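Side-chain contacts in Ceg4 (Legionella pneumophila subsp. pneumophila, PDB 6AOK), which acts as a HAD-like phosphotyrosine phosphatase that attenuates activation of eukaryotic MAPK pathways, the present chain being the N-terminal part of the full-length effector: residues Leu66-Tyr71 with Phe123-Phe128; Val32-Tyr37 with Val85-Ser90; Glu99-Asp104 with Ser134-Leu139. All blocks are in the same frame, centred on the assembly; numbering follows the deposited sequence.

Interaction 1: Leu66-Tyr71 with Phe123-Phe128; sequences LFEAKY and FKYQGF
Phe67 and Tyr125 join two helices of this HAD-like phosphatase: helix 60-71, in the long insert that follows the first strand of the parallel sheet, and the last turn of helix 116-125, which follows the second. Tyr125 carries the contact. Its ring reaches across to helix 60-71 because chi1 of 170° swings CG away from the backbone N, and it meets three residues there. Phe67 lays its CB over one face of the tyrosine, 3.6 Å from Tyr125 CD1 and displaced toward the rim. The two rings are inclined at 28° but slid apart, with centroids 5.3 Å from each other, so this is a CH-pi contact more than a true stack. Glu68 arrives at the edge of the same ring, its CG 3.9 Å from Tyr125 CE1, while its OE2 is hydrogen-bonded to Gln64 NE2, one turn earlier. Tyr71 crosses at about a right angle and brings its CB to 3.1 Å from Tyr125 OH, a tight approach.

Behind Tyr125 the helix ends in a Schellman motif. Phe128 N donates to Phe123 O over 3.1 Å, Gly127 N to Lys124 O, and Gly127 takes positive phi. Lys124 NZ also donates a hydrogen bond to Phe128 O, 2.7 Å long, on a lone pair in the carbonyl plane, and forms a salt bridge with Asp130. Tyr74 meets the Tyr125 ring edge-to-face.

No hydrogen bond spans the two segments, and the contact is mainly buried hydrocarbon and ring. Both tyrosine hydroxyls find main-chain acceptors nearby, Tyr125 OH at Gly72 O and Tyr71 OH at Asp84 O. These bonds would offset the cost of burying the two polar ends, and the one to Gly72 ties the phenol of one helix to the residue just after the other.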
loop_
_atom_site.group_PDB
_atom_site.type_symbol
_atom_site.label_atom_id
_atom_site.label_comp_id
_atom_site.label_asym_id
_atom_site.label_seq_id
_atom_site.Cartn_x
_atom_site.Cartn_y
_atom_site.Cartn_z
ATOM N N LEU A 66 -5.276 -11.236 -16.937
ATOM C CA LEU A 66 -5.995 -12.064 -15.963
ATOM C C LEU A 66 -6.909 -11.231 -15.053
ATOM O O LEU A 66 -8.033 -11.659 -14.726
ATOM C CB LEU A 66 -4.977 -12.858 -15.143
ATOM C CG LEU A 66 -4.286 -13.953 -15.982
ATOM C CD1 LEU A 66 -3.011 -14.496 -15.278
ATOM C CD2 LEU A 66 -5.232 -15.125 -16.223
ATOM N N PHE A 67 -6.450 -10.055 -14.613
ATOM C CA PHE A 67 -7.333 -9.174 -13.863
ATOM C C PHE A 67 -8.528 -8.766 -14.708
ATOM O O PHE A 67 -9.677 -8.787 -14.241
ATOM C CB PHE A 67 -6.592 -7.926 -13.398
ATOM C CG PHE A 67 -5.900 -8.086 -12.082
ATOM C CD1 PHE A 67 -4.597 -8.578 -12.014
ATOM C CD2 PHE A 67 -6.536 -7.714 -10.928
ATOM C CE1 PHE A 67 -3.950 -8.712 -10.810
ATOM C CE2 PHE A 67 -5.905 -7.857 -9.698
ATOM C CZ PHE A 67 -4.615 -8.364 -9.639
ATOM N N GLU A 68 -8.280 -8.380 -15.959
ATOM C CA GLU A 68 -9.406 -7.997 -16.813
ATOM C C GLU A 68 -10.329 -9.188 -17.107
ATOM O O GLU A 68 -11.537 -9.006 -17.295
ATOM C CB GLU A 68 -8.892 -7.370 -18.125
ATOM C CG GLU A 68 -8.233 -6.009 -17.930
ATOM C CD GLU A 68 -7.698 -5.404 -19.223
ATOM O OE1 GLU A 68 -7.765 -6.093 -20.261
ATOM O OE2 GLU A 68 -7.207 -4.250 -19.195
ATOM N N ALA A 69 -9.791 -10.387 -17.229
ATOM C CA ALA A 69 -10.652 -11.559 -17.451
ATOM C C ALA A 69 -11.565 -11.804 -16.251
ATOM O O ALA A 69 -12.739 -12.177 -16.402
ATOM C CB ALA A 69 -9.813 -12.814 -17.699
ATOM N N LYS A 70 -11.050 -11.548 -15.057
ATOM C CA LYS A 70 -11.801 -11.783 -13.834
ATOM C C LYS A 70 -12.812 -10.674 -13.578
ATOM O O LYS A 70 -13.975 -10.961 -13.272
ATOM C CB LYS A 70 -10.839 -11.924 -12.653
ATOM C CG LYS A 70 -11.583 -12.280 -11.370
ATOM C CD LYS A 70 -10.636 -12.634 -10.294
ATOM C CE LYS A 70 -11.343 -12.922 -8.943
ATOM N NZ LYS A 70 -12.370 -14.008 -9.000
ATOM N N TYR A 71 -12.409 -9.415 -13.724
ATOM C CA TYR A 71 -13.202 -8.274 -13.274
ATOM C C TYR A 71 -13.718 -7.403 -14.404
ATOM O O TYR A 71 -14.472 -6.456 -14.138
ATOM C CB TYR A 71 -12.384 -7.393 -12.316
ATOM C CG TYR A 71 -11.950 -8.064 -11.030
ATOM C CD1 TYR A 71 -10.609 -8.331 -10.770
ATOM C CD2 TYR A 71 -12.882 -8.403 -10.058
ATOM C CE1 TYR A 71 -10.231 -8.917 -9.638
ATOM C CE2 TYR A 71 -12.495 -9.011 -8.891
ATOM C CZ TYR A 71 -11.167 -9.261 -8.682
ATOM O OH TYR A 71 -10.741 -9.866 -7.518
ATOM N N PHE A 123 -2.377 -2.052 -8.514
ATOM C CA PHE A 123 -2.414 -0.614 -8.812
ATOM C C PHE A 123 -2.556 -0.375 -10.300
ATOM O O PHE A 123 -3.332 0.478 -10.732
ATOM C CB PHE A 123 -1.121 0.064 -8.302
ATOM C CG PHE A 123 -1.179 0.473 -6.844
ATOM C CD1 PHE A 123 -0.823 -0.430 -5.829
ATOM C CD2 PHE A 123 -1.559 1.758 -6.504
ATOM C CE1 PHE A 123 -0.867 -0.076 -4.512
ATOM C CE2 PHE A 123 -1.652 2.142 -5.142
ATOM C CZ PHE A 123 -1.297 1.241 -4.147
ATOM N N LYS A 124 -1.812 -1.114 -11.106
ATOM C CA LYS A 124 -1.887 -0.946 -12.568
ATOM C C LYS A 124 -3.272 -1.263 -13.079
ATOM O O LYS A 124 -3.815 -0.544 -13.928
ATOM C CB LYS A 124 -0.859 -1.861 -13.246
ATOM C CG LYS A 124 -0.792 -1.868 -14.804
ATOM C CD LYS A 124 -0.515 -0.491 -15.336
ATOM C CE LYS A 124 0.695 0.178 -14.670
ATOM N NZ LYS A 124 0.761 1.638 -15.063
ATOM N N TYR A 125 -3.846 -2.371 -12.616
ATOM C CA TYR A 125 -5.187 -2.720 -13.066
ATOM C C TYR A 125 -6.153 -1.601 -12.721
ATOM O O TYR A 125 -7.109 -1.306 -13.485
ATOM C CB TYR A 125 -5.631 -4.032 -12.415
ATOM C CG TYR A 125 -7.096 -4.286 -12.684
ATOM C CD1 TYR A 125 -7.544 -4.522 -13.990
ATOM C CD2 TYR A 125 -8.014 -4.268 -11.663
ATOM C CE1 TYR A 125 -8.891 -4.713 -14.262
ATOM C CE2 TYR A 125 -9.358 -4.466 -11.920
ATOM C CZ TYR A 125 -9.791 -4.668 -13.215
ATOM O OH TYR A 125 -11.152 -4.835 -13.495
ATOM N N GLN A 126 -5.937 -0.962 -11.557
ATOM C CA GLN A 126 -6.900 0.029 -11.083
ATOM C C GLN A 126 -6.566 1.448 -11.527
ATOM O O GLN A 126 -7.115 2.408 -10.979
ATOM C CB GLN A 126 -7.083 -0.086 -9.560
ATOM C CG GLN A 126 -7.745 -1.475 -9.185
ATOM C CD GLN A 126 -8.233 -1.511 -7.769
ATOM O OE1 GLN A 126 -7.589 -2.092 -6.886
ATOM N NE2 GLN A 126 -9.369 -0.877 -7.522
ATOM N N GLY A 127 -5.788 1.596 -12.569
ATOM C CA GLY A 127 -5.748 2.853 -13.284
ATOM C C GLY A 127 -4.567 3.704 -12.928
ATOM O O GLY A 127 -4.542 4.873 -13.301
ATOM N N PHE A 128 -3.622 3.176 -12.166
ATOM C CA PHE A 128 -2.444 3.946 -11.812
ATOM C C PHE A 128 -1.382 3.918 -12.905
ATOM O O PHE A 128 -1.131 2.889 -13.521
ATOM C CB PHE A 128 -1.895 3.418 -10.484
ATOM C CG PHE A 128 -2.715 3.868 -9.325
ATOM C CD1 PHE A 128 -3.864 3.190 -8.984
ATOM C CD2 PHE A 128 -2.402 5.038 -8.646
ATOM C CE1 PHE A 128 -4.644 3.599 -7.895
ATOM C CE2 PHE A 128 -3.180 5.476 -7.572
ATOM C CZ PHE A 128 -4.289 4.754 -7.188
#

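Interaction 2: Val32-Tyr37 with Val85-Ser90; sequences VFTEFY and VDFLMS
Phe36 and Thr34 meet the ring of Phe87 in two different ways, joining the N-cap and first turn of helix 35-39 to the 3-10 turn at 85-87. This turn lies in the loop leading to helix 91-100, and both segments belong to the insert between the first two sheet strands, consistent with a HAD-type cap region. Phe36 and Phe87 form an offset edge-to-face (T-shaped) pair: the planes stand at 86°, the centroids are 5.7 Å apart, and the edge of Phe36 is turned toward the face of Phe87. Between the two rings, Phe36 CD2 comes nearest, 3.9 Å from Phe87 CE2, displaced from the middle of the ring. An anti first torsion (CG opposite the backbone N, chi1 175°) carries the Phe36 ring out to this position, where it also packs edge-to-face with Phe67 and touches Lys70.

The Thr34 side chain points back against Phe87 and meets the rim of its ring. Its OG1 lies near the plane of the Phe87 ring, 3.5 Å from CE2, a polar atom facing ring hydrogens. That oxygen is already engaged: Tyr37 N donates to Thr34 OG1 over 3.2 Å in an almost straight N-cap bond, and the hydroxyl is hydrogen-bonded to Thr31 O. The two bonds fix its rotation and hold it against the phenylalanine edge.

On the other segment, Leu88 N bonds to Val85 O at 2.9 Å and keeps the turn closed, while Tyr71 and Tyr118 pack on Phe87. The Phe87 side chain is about 7 Å from that of Asp20, a magnesium ligand, and about 13 Å from the ion itself, so the contact is near the metal site without being part of it. Beside the hydroxyl, the methyl carbon Thr34 CG2 rests 3.7 Å from Phe87 CZ.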
loop_
_atom_site.group_PDB
_atom_site.type_symbol
_atom_site.label_atom_id
_atom_site.label_comp_id
_atom_site.label_asym_id
_atom_site.label_seq_id
_atom_site.Cartn_x
_atom_site.Cartn_y
_atom_site.Cartn_z
ATOM N N VAL A 32 -3.606 -15.077 -0.990
ATOM C CA VAL A 32 -2.490 -15.580 -1.789
ATOM C C VAL A 32 -2.611 -17.048 -2.103
ATOM O O VAL A 32 -1.856 -17.534 -2.950
ATOM C CB VAL A 32 -1.120 -15.310 -1.131
ATOM C CG1 VAL A 32 -0.904 -13.767 -0.968
ATOM C CG2 VAL A 32 -0.971 -16.090 0.203
ATOM N N PHE A 33 -3.552 -17.753 -1.481
ATOM C CA PHE A 33 -3.778 -19.168 -1.774
ATOM C C PHE A 33 -4.995 -19.408 -2.655
ATOM O O PHE A 33 -5.345 -20.570 -2.908
ATOM C CB PHE A 33 -3.904 -19.937 -0.447
ATOM C CG PHE A 33 -2.726 -19.663 0.516
ATOM C CD1 PHE A 33 -1.441 -20.139 0.207
ATOM C CD2 PHE A 33 -2.893 -18.923 1.664
ATOM C CE1 PHE A 33 -0.328 -19.877 1.069
ATOM C CE2 PHE A 33 -1.800 -18.669 2.536
ATOM C CZ PHE A 33 -0.548 -19.135 2.235
ATOM N N THR A 34 -5.642 -18.351 -3.135
ATOM C CA THR A 34 -6.799 -18.505 -4.003
ATOM C C THR A 34 -6.365 -18.936 -5.398
ATOM O O THR A 34 -5.228 -18.683 -5.825
ATOM C CB THR A 34 -7.579 -17.184 -4.111
ATOM O OG1 THR A 34 -6.730 -16.172 -4.701
ATOM C CG2 THR A 34 -8.047 -16.735 -2.762
ATOM N N GLU A 35 -7.317 -19.516 -6.158
ATOM C CA GLU A 35 -6.987 -19.839 -7.546
ATOM C C GLU A 35 -6.566 -18.583 -8.291
ATOM O O GLU A 35 -5.619 -18.621 -9.078
ATOM C CB GLU A 35 -8.144 -20.496 -8.290
ATOM C CG GLU A 35 -8.544 -21.849 -7.778
ATOM C CD GLU A 35 -7.450 -22.895 -7.954
ATOM O OE1 GLU A 35 -6.658 -22.829 -8.904
ATOM O OE2 GLU A 35 -7.384 -23.786 -7.103
ATOM N N PHE A 36 -7.236 -17.451 -8.034
ATOM C CA PHE A 36 -6.925 -16.248 -8.796
ATOM C C PHE A 36 -5.490 -15.802 -8.585
ATOM O O PHE A 36 -4.756 -15.609 -9.544
ATOM C CB PHE A 36 -7.879 -15.099 -8.466
ATOM C CG PHE A 36 -7.481 -13.831 -9.171
ATOM C CD1 PHE A 36 -7.466 -13.779 -10.569
ATOM C CD2 PHE A 36 -7.041 -12.736 -8.453
ATOM C CE1 PHE A 36 -7.067 -12.609 -11.232
ATOM C CE2 PHE A 36 -6.634 -11.538 -9.107
ATOM C CZ PHE A 36 -6.655 -11.484 -10.488
ATOM N N TYR A 37 -5.053 -15.664 -7.339
ATOM C CA TYR A 37 -3.667 -15.275 -7.108
ATOM C C TYR A 37 -2.696 -16.302 -7.695
ATOM O O TYR A 37 -1.671 -15.950 -8.311
ATOM C CB TYR A 37 -3.435 -15.133 -5.615
ATOM C CG TYR A 37 -2.101 -14.546 -5.239
ATOM C CD1 TYR A 37 -0.950 -15.341 -5.182
ATOM C CD2 TYR A 37 -1.999 -13.196 -4.941
ATOM C CE1 TYR A 37 0.281 -14.770 -4.833
ATOM C CE2 TYR A 37 -0.792 -12.621 -4.578
ATOM C CZ TYR A 37 0.335 -13.400 -4.533
ATOM O OH TYR A 37 1.538 -12.821 -4.198
ATOM N N VAL A 85 -14.684 -8.580 -5.503
ATOM C CA VAL A 85 -14.135 -7.242 -5.667
ATOM C C VAL A 85 -13.310 -6.835 -4.446
ATOM O O VAL A 85 -12.511 -5.891 -4.513
ATOM C CB VAL A 85 -15.306 -6.263 -5.976
ATOM C CG1 VAL A 85 -16.216 -6.132 -4.760
ATOM C CG2 VAL A 85 -14.788 -4.887 -6.381
ATOM N N ASP A 86 -13.441 -7.567 -3.328
ATOM C CA ASP A 86 -12.630 -7.332 -2.127
ATOM C C ASP A 86 -11.147 -7.618 -2.333
ATOM O O ASP A 86 -10.336 -7.150 -1.521
ATOM C CB ASP A 86 -13.142 -8.177 -0.951
ATOM C CG ASP A 86 -14.472 -7.686 -0.408
ATOM O OD1 ASP A 86 -15.029 -8.352 0.490
ATOM O OD2 ASP A 86 -14.977 -6.635 -0.873
ATOM N N PHE A 87 -10.760 -8.353 -3.391
ATOM C CA PHE A 87 -9.344 -8.409 -3.761
ATOM C C PHE A 87 -8.772 -7.056 -4.141
ATOM O O PHE A 87 -7.548 -6.867 -4.092
ATOM C CB PHE A 87 -9.128 -9.281 -4.979
ATOM C CG PHE A 87 -9.083 -10.742 -4.702
ATOM C CD1 PHE A 87 -10.251 -11.441 -4.418
ATOM C CD2 PHE A 87 -7.875 -11.440 -4.796
ATOM C CE1 PHE A 87 -10.225 -12.803 -4.200
ATOM C CE2 PHE A 87 -7.846 -12.828 -4.587
ATOM C CZ PHE A 87 -9.024 -13.504 -4.301
ATOM N N LEU A 88 -9.618 -6.126 -4.556
ATOM C CA LEU A 88 -9.168 -4.855 -5.096
ATOM C C LEU A 88 -9.179 -3.764 -4.019
ATOM O O LEU A 88 -9.715 -3.943 -2.919
ATOM C CB LEU A 88 -10.058 -4.453 -6.277
ATOM C CG LEU A 88 -10.195 -5.450 -7.421
ATOM C CD1 LEU A 88 -11.177 -4.878 -8.411
ATOM C CD2 LEU A 88 -8.837 -5.575 -8.054
HETATM N N MSE A 89 -8.574 -2.630 -4.342
HETATM C CA MSE A 89 -8.660 -1.420 -3.506
HETATM C C MSE A 89 -10.042 -0.846 -3.576
HETATM O O MSE A 89 -10.620 -0.841 -4.646
HETATM C CB MSE A 89 -7.734 -0.319 -4.007
HETATM C CG MSE A 89 -6.330 -0.511 -3.810
HETATM SE SE MSE A 89 -5.512 1.207 -4.205
HETATM C CE MSE A 89 -4.962 0.757 -6.038
ATOM N N SER A 90 -10.570 -0.295 -2.483
ATOM C CA SER A 90 -11.837 0.412 -2.575
ATOM C C SER A 90 -11.664 1.710 -3.378
ATOM O O SER A 90 -10.566 2.243 -3.490
ATOM C CB SER A 90 -12.375 0.754 -1.179
ATOM O OG SER A 90 -11.475 1.625 -0.510
#

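Interaction 3: Glu99-Asp104 with Ser134-Leu139; sequences EVLKND and SKLTIL
Lys135 starts against Leu101 with its CB, which lies 4.0 Å from the methyl carbon Leu101 CD2. CG comes next, 3.7 Å from the carbonyl oxygen Leu101 O; the two side chains slide past each other in opposite directions. The chain is bent at chi2 (-84°) and again at chi4, and CD and CE lead round to bring NZ back toward the same carbonyl. There a water bridges the two: it donates to Leu101 O at 2.9 Å and accepts a weak bond from Lys135 NZ at 3.1 Å. Asp104 OD1 is 5.0 Å from that amine, too far for a salt bridge, though its charge may still be felt, and Glu131 offers a long, weak ion pair.

Beneath this solvent-facing arm the contact turns apolar, with Leu101 CD2 and Leu136 CD2 touching at 3.8 Å. The two leucines are packed against Phe123 of helix 116-125, and Leu101 also meets Phe128. Leu101 sits at the C-terminal end of helix 91-100, and Leu136 at the beginning of 136-139, the outermost strand on its side of the parallel sheet, joined to strand 106-111 by backbone hydrogen bonds.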
loop_
_atom_site.group_PDB
_atom_site.type_symbol
_atom_site.label_atom_id
_atom_site.label_comp_id
_atom_site.label_asym_id
_atom_site.label_seq_id
_atom_site.Cartn_x
_atom_site.Cartn_y
_atom_site.Cartn_z
ATOM N N GLU A 99 -4.031 10.807 -4.717
ATOM C CA GLU A 99 -3.578 12.049 -4.102
ATOM C C GLU A 99 -2.136 11.925 -3.582
ATOM O O GLU A 99 -1.291 12.798 -3.827
ATOM C CB GLU A 99 -4.513 12.429 -2.970
ATOM C CG GLU A 99 -4.038 13.630 -2.242
ATOM C CD GLU A 99 -4.297 14.891 -3.029
ATOM O OE1 GLU A 99 -5.276 14.948 -3.821
ATOM O OE2 GLU A 99 -3.509 15.833 -2.856
ATOM N N VAL A 100 -1.828 10.855 -2.860
ATOM C CA VAL A 100 -0.532 10.883 -2.197
ATOM C C VAL A 100 0.607 10.512 -3.143
ATOM O O VAL A 100 1.760 10.903 -2.901
ATOM C CB VAL A 100 -0.518 9.985 -0.947
ATOM C CG1 VAL A 100 -1.478 10.558 0.138
ATOM C CG2 VAL A 100 -0.856 8.520 -1.283
ATOM N N LEU A 101 0.329 9.755 -4.204
ATOM C CA LEU A 101 1.410 9.394 -5.103
ATOM C C LEU A 101 1.723 10.503 -6.086
ATOM O O LEU A 101 2.652 10.344 -6.872
ATOM C CB LEU A 101 1.078 8.133 -5.883
ATOM C CG LEU A 101 0.979 6.887 -5.021
ATOM C CD1 LEU A 101 0.456 5.625 -5.821
ATOM C CD2 LEU A 101 2.359 6.606 -4.348
ATOM N N LYS A 102 0.955 11.598 -6.095
ATOM C CA LYS A 102 1.321 12.768 -6.873
ATOM C C LYS A 102 1.920 13.866 -6.015
ATOM O O LYS A 102 2.272 14.925 -6.534
ATOM C CB LYS A 102 0.106 13.301 -7.624
ATOM C CG LYS A 102 -0.555 12.241 -8.543
ATOM C CD LYS A 102 -2.061 12.523 -8.820
ATOM C CE LYS A 102 -2.591 11.789 -10.048
ATOM N NZ LYS A 102 -2.623 12.697 -11.234
ATOM N N ASN A 103 1.997 13.664 -4.720
ATOM C CA ASN A 103 2.476 14.677 -3.781
ATOM C C ASN A 103 3.871 14.272 -3.313
ATOM O O ASN A 103 4.026 13.322 -2.535
ATOM C CB ASN A 103 1.526 14.818 -2.604
ATOM C CG ASN A 103 1.944 15.921 -1.655
ATOM O OD1 ASN A 103 3.115 16.307 -1.601
ATOM N ND2 ASN A 103 0.993 16.404 -0.867
ATOM N N ASP A 104 4.867 15.011 -3.781
ATOM C CA ASP A 104 6.241 14.731 -3.535
ATOM C C ASP A 104 6.594 14.823 -2.075
ATOM O O ASP A 104 7.558 14.272 -1.681
ATOM C CB ASP A 104 7.108 15.704 -4.334
ATOM C CG ASP A 104 7.337 15.212 -5.762
ATOM O OD1 ASP A 104 8.129 14.282 -5.973
ATOM O OD2 ASP A 104 6.636 15.732 -6.648
ATOM N N SER A 134 5.773 4.141 -9.520
ATOM C CA SER A 134 7.189 4.327 -9.187
ATOM C C SER A 134 7.378 5.155 -7.915
ATOM O O SER A 134 8.497 5.228 -7.402
ATOM C CB SER A 134 7.909 4.985 -10.325
ATOM O OG SER A 134 7.660 6.392 -10.397
ATOM N N LYS A 135 6.334 5.766 -7.381
ATOM C CA LYS A 135 6.552 6.493 -6.142
ATOM C C LYS A 135 6.255 5.655 -4.923
ATOM O O LYS A 135 6.421 6.144 -3.803
ATOM C CB LYS A 135 5.723 7.778 -6.102
ATOM C CG LYS A 135 5.841 8.602 -7.358
ATOM C CD LYS A 135 7.040 9.493 -7.347
ATOM C CE LYS A 135 7.246 10.189 -8.746
ATOM N NZ LYS A 135 6.077 11.073 -9.181
ATOM N N LEU A 136 5.808 4.425 -5.109
ATOM C CA LEU A 136 5.645 3.500 -4.017
ATOM C C LEU A 136 6.998 2.932 -3.616
ATOM O O LEU A 136 7.812 2.602 -4.479
ATOM C CB LEU A 136 4.767 2.335 -4.454
ATOM C CG LEU A 136 3.323 2.658 -4.724
ATOM C CD1 LEU A 136 2.746 1.385 -5.304
ATOM C CD2 LEU A 136 2.631 2.962 -3.410
ATOM N N THR A 137 7.219 2.786 -2.306
ATOM C CA THR A 137 8.340 2.009 -1.760
ATOM C C THR A 137 7.687 0.772 -1.165
ATOM O O THR A 137 6.851 0.879 -0.276
ATOM C CB THR A 137 9.112 2.796 -0.692
ATOM O OG1 THR A 137 9.760 3.916 -1.300
ATOM C CG2 THR A 137 10.199 1.936 0.040
ATOM N N ILE A 138 8.032 -0.392 -1.671
ATOM C CA ILE A 138 7.390 -1.622 -1.236
ATOM C C ILE A 138 8.437 -2.385 -0.459
ATOM O O ILE A 138 9.493 -2.735 -1.016
ATOM C CB ILE A 138 6.854 -2.433 -2.426
ATOM C CG1 ILE A 138 5.852 -1.568 -3.199
ATOM C CG2 ILE A 138 6.148 -3.771 -1.926
ATOM C CD1 ILE A 138 5.301 -2.241 -4.435
ATOM N N LEU A 139 8.152 -2.621 0.832
ATOM C CA LEU A 139 9.075 -3.285 1.763
ATOM C C LEU A 139 8.485 -4.655 2.054
ATOM O O LEU A 139 7.419 -4.735 2.664
ATOM C CB LEU A 139 9.211 -2.448 3.030
ATOM C CG LEU A 139 9.720 -1.024 2.694
ATOM C CD1 LEU A 139 9.565 -0.132 3.876
ATOM C CD2 LEU A 139 11.202 -1.000 2.146
HETATM O O HOH W 1 2.981 10.878 -9.711
#

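From the N terminus, strand 13-17 leads into the insert, where interaction 2 brings 32-37 against 85-90 and closes a loop containing helix 60-71. Before that loop ends, 66-71 opens interaction 1, which closes at 123-128, so the two cross. Interaction 3 opens at 99-104, inside the span of interaction 1, and closes beyond it at 134-139; these two cross as well, whereas interactions 2 and 3 are in series. Gln126 OE1 and Met89 N, 2.8 Å apart, link interactions 1 and 2. Phe123 and Phe128 pack on Leu101 of interaction 3. Together the contacts tie the insert, through helix 116-125, to the sheet edge.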